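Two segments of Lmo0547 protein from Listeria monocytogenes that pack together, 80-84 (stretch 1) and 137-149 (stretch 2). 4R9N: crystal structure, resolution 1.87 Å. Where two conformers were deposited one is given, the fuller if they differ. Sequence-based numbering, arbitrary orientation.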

# COMPACT_ATOMS: atom_id res chain seq x y z
N ILE A 80 7.19 -0.83 13.93
CA ILE A 80 6.38 -1.13 12.72
C ILE A 80 4.91 -1.27 13.12
O ILE A 80 4.60 -1.99 14.10
N ILE A 81 4.04 -0.59 12.38
CA ILE A 81 2.62 -0.47 12.69
C ILE A 81 1.79 -0.92 11.47
O ILE A 81 1.94 -0.36 10.37
N PRO A 82 0.85 -1.85 11.68
CA PRO A 82 -0.05 -2.24 10.57
C PRO A 82 -1.07 -1.13 10.36
O PRO A 82 -1.54 -0.50 11.37
N LEU A 83 -1.37 -0.82 9.11
CA LEU A 83 -2.24 0.28 8.79
C LEU A 83 -3.68 -0.21 8.51
O LEU A 83 -4.54 0.60 8.15
N ILE A 84 -3.91 -1.53 8.62
CA ILE A 84 -5.24 -2.09 8.29
C ILE A 84 -5.37 -3.36 9.12
O ILE A 84 -4.38 -4.01 9.39
N GLU A 137 -5.49 3.06 19.93
CA GLU A 137 -4.11 3.51 20.04
C GLU A 137 -3.24 3.07 18.87
O GLU A 137 -2.39 3.85 18.41
N VAL A 138 -3.46 1.86 18.36
CA VAL A 138 -2.71 1.45 17.18
C VAL A 138 -3.11 2.25 15.94
O VAL A 138 -2.23 2.58 15.13
N LEU A 139 -4.40 2.55 15.76
CA LEU A 139 -4.80 3.40 14.67
C LEU A 139 -4.12 4.75 14.79
O LEU A 139 -3.69 5.31 13.79
N GLU A 140 -4.10 5.35 16.00
CA GLU A 140 -3.46 6.66 16.12
C GLU A 140 -1.96 6.63 15.84
O GLU A 140 -1.40 7.55 15.23
N GLU A 141 -1.29 5.58 16.29
CA GLU A 141 0.12 5.33 15.93
C GLU A 141 0.33 5.20 14.44
O GLU A 141 1.28 5.78 13.90
N GLY A 142 -0.64 4.59 13.74
CA GLY A 142 -0.53 4.50 12.27
C GLY A 142 -0.53 5.88 11.61
O GLY A 142 0.11 6.12 10.57
N LYS A 143 -1.32 6.79 12.19
CA LYS A 143 -1.51 8.10 11.58
C LYS A 143 -0.26 8.89 11.69
O LYS A 143 -0.05 9.82 10.91
N THR A 144 0.57 8.57 12.67
CA THR A 144 1.80 9.34 12.94
C THR A 144 3.08 8.73 12.49
O THR A 144 4.15 9.20 12.82
N VAL A 145 3.04 7.68 11.65
CA VAL A 145 4.30 7.07 11.21
C VAL A 145 5.09 8.03 10.35
O VAL A 145 4.50 8.88 9.70
N ASP A 146 6.40 7.87 10.35
CA ASP A 146 7.32 8.70 9.56
C ASP A 146 7.13 8.36 8.07
O ASP A 146 7.31 9.21 7.17
N MSE A 147 6.94 7.06 7.82
CA MSE A 147 6.78 6.58 6.44
C MSE A 147 5.84 5.45 6.35
O MSE A 147 5.72 4.68 7.30
N ALA A 148 5.24 5.24 5.17
CA ALA A 148 4.28 4.13 5.02
C ALA A 148 4.57 3.45 3.68
O ALA A 148 4.96 4.14 2.73
N ILE A 149 4.39 2.14 3.60
CA ILE A 149 4.54 1.40 2.37
C ILE A 149 3.19 0.79 2.05
O ILE A 149 2.60 0.06 2.87

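A single water is the polar link between these two segments, which share no direct hydrogen bond: water 1 donates to Pro82 O at 2.7 Å and to Val138 O at 3.0 Å, tying the end of strand 80-82 to the helix of stretch 2. Val138 O thereby serves two donors, because it also accepts the helical bond from Gly142 N at 2.9 Å. The rest of the contact is van der Waals packing, mostly apolar; the two stretches together bury 340 Å², both sides summed, with the strand and helix axes approaching to 8.0 Å at an angle of 115°.

Ile81 is the centre of the packing. Its CA-to-CB bond points toward stretch 2, and with chi1 m and chi2 m the side chain spreads over four residues there. Ile81 CG2 lies against the helix backbone, 3.8 Å from Val138 O and 3.8 Å from Gly142 N, and also meets Val138 CG1 at 4.0 Å. Ile81 CG1 touches Val145 CG1 at 3.9 Å, while Ile81 CD1 reaches Glu141 CB, also at 3.9 Å, so that even this acidic residue contributes a methylene to the apolar surface. Val145 (chi1 m) likewise points toward stretch 1, from the loop that follows the helix; Val138 (chi1 t) leaves sideways and brings Val138 CG1 to 4.4 Å from Pro82 O.

Leu83 begins sideways, but its m,t rotamer carries the end of the side chain nearer to stretch 2. Leu83 CD2 rests 3.7 Å from Gly142 CA, and Leu83 CD1 meets Ala148 CB at 3.9 Å, so one leucine bridges helix and following strand. The glycine matters here: an ideal CB on Gly142 would lie 3.1 Å from Leu83 CD2, a tight fit, and its absence leaves room for the leucine methyl. At this point the backbones are in register, Leu83 CA and Gly142 CA lying 5.7 Å apart.

Ile80 (m,t) and Ile84 (t,t) point away and are buried against other parts of the structure. The charged ends of Glu140 and Lys143 lie off the contact. Lys143 NZ forms a salt bridge with Glu140 OE2 at 3.0 Å, and Thr144 OG1, with chi1 p, donates to Glu141 O at 3.1 Å. In the given conformer of Glu137, Glu137 OE2 lies 2.3 Å from Glu141 OE2, too short for a hydrogen bond; Glu137 was deposited in two conformers. Met147, a selenomethionine, is buried but out of reach of stretch 1.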

# COMPACT_ATOMS: atom_id res chain seq x y z
CB ILE A 80 6.86 -2.45 12.08
CG1 ILE A 80 8.34 -2.39 11.83
CG2 ILE A 80 6.14 -2.71 10.74
CD1 ILE A 80 8.87 -3.72 11.32
CB ILE A 81 2.22 0.99 12.95
CG1 ILE A 81 3.18 1.69 13.91
CG2 ILE A 81 0.75 1.10 13.39
CD1 ILE A 81 3.02 1.26 15.32
CB PRO A 82 -0.71 -3.55 11.09
CG PRO A 82 -0.57 -3.48 12.53
CD PRO A 82 0.66 -2.69 12.86
CB LEU A 83 -1.72 1.05 7.62
CG LEU A 83 -0.38 1.70 7.87
CD1 LEU A 83 0.13 2.37 6.61
CD2 LEU A 83 -0.39 2.65 9.02
CB ILE A 84 -5.39 -2.41 6.79
CG1 ILE A 84 -6.81 -2.94 6.55
CG2 ILE A 84 -4.35 -3.35 6.24
CD1 ILE A 84 -7.28 -2.64 5.22
CB GLU A 137 -3.43 3.11 21.34
CG GLU A 137 -1.89 3.32 21.34
CD GLU A 137 -1.34 4.75 21.04
OE1 GLU A 137 -1.98 5.65 20.41
OE2 GLU A 137 -0.17 4.98 21.42
CB VAL A 138 -2.81 -0.07 17.00
CG1 VAL A 138 -2.11 -0.49 15.70
CG2 VAL A 138 -2.14 -0.77 18.18
CB LEU A 139 -6.31 3.55 14.55
CG LEU A 139 -7.11 2.29 14.21
CD1 LEU A 139 -8.61 2.56 14.32
CD2 LEU A 139 -6.68 1.78 12.85
CB GLU A 140 -3.72 7.25 17.50
CG GLU A 140 -5.18 7.61 17.73
CD GLU A 140 -5.71 8.64 16.75
OE1 GLU A 140 -4.93 9.50 16.23
OE2 GLU A 140 -6.92 8.58 16.50
CB GLU A 141 0.66 4.11 16.68
CG GLU A 141 0.85 4.40 18.15
CD GLU A 141 0.96 3.19 19.09
OE1 GLU A 141 0.86 2.01 18.67
OE2 GLU A 141 1.08 3.44 20.32
CB LYS A 143 -2.69 8.86 12.20
CG LYS A 143 -4.04 8.23 11.99
CD LYS A 143 -5.14 8.94 12.82
CE LYS A 143 -6.39 8.06 12.96
NZ LYS A 143 -7.57 8.78 13.55
CB THR A 144 1.83 9.73 14.42
OG1 THR A 144 1.88 8.55 15.23
CG2 THR A 144 0.62 10.53 14.75
CB VAL A 145 4.09 5.70 10.47
CG1 VAL A 145 3.43 4.67 11.42
CG2 VAL A 145 3.25 5.89 9.23
CB ASP A 146 8.77 8.40 9.93
CG ASP A 146 9.21 8.96 11.31
OD1 ASP A 146 8.58 9.85 11.90
OD2 ASP A 146 10.21 8.43 11.82
CB MSE A 147 8.20 6.10 6.04
CG MSE A 147 8.40 5.12 4.93
SE MSE A 147 10.39 4.68 4.97
CE MSE A 147 9.91 3.75 3.45
CB ALA A 148 2.86 4.63 5.06
CB ILE A 149 5.58 0.32 2.48
CG1 ILE A 149 6.91 1.00 2.86
CG2 ILE A 149 5.64 -0.53 1.18
CD1 ILE A 149 8.06 0.03 3.11
O HOH W 1 -2.75 1.70 12.36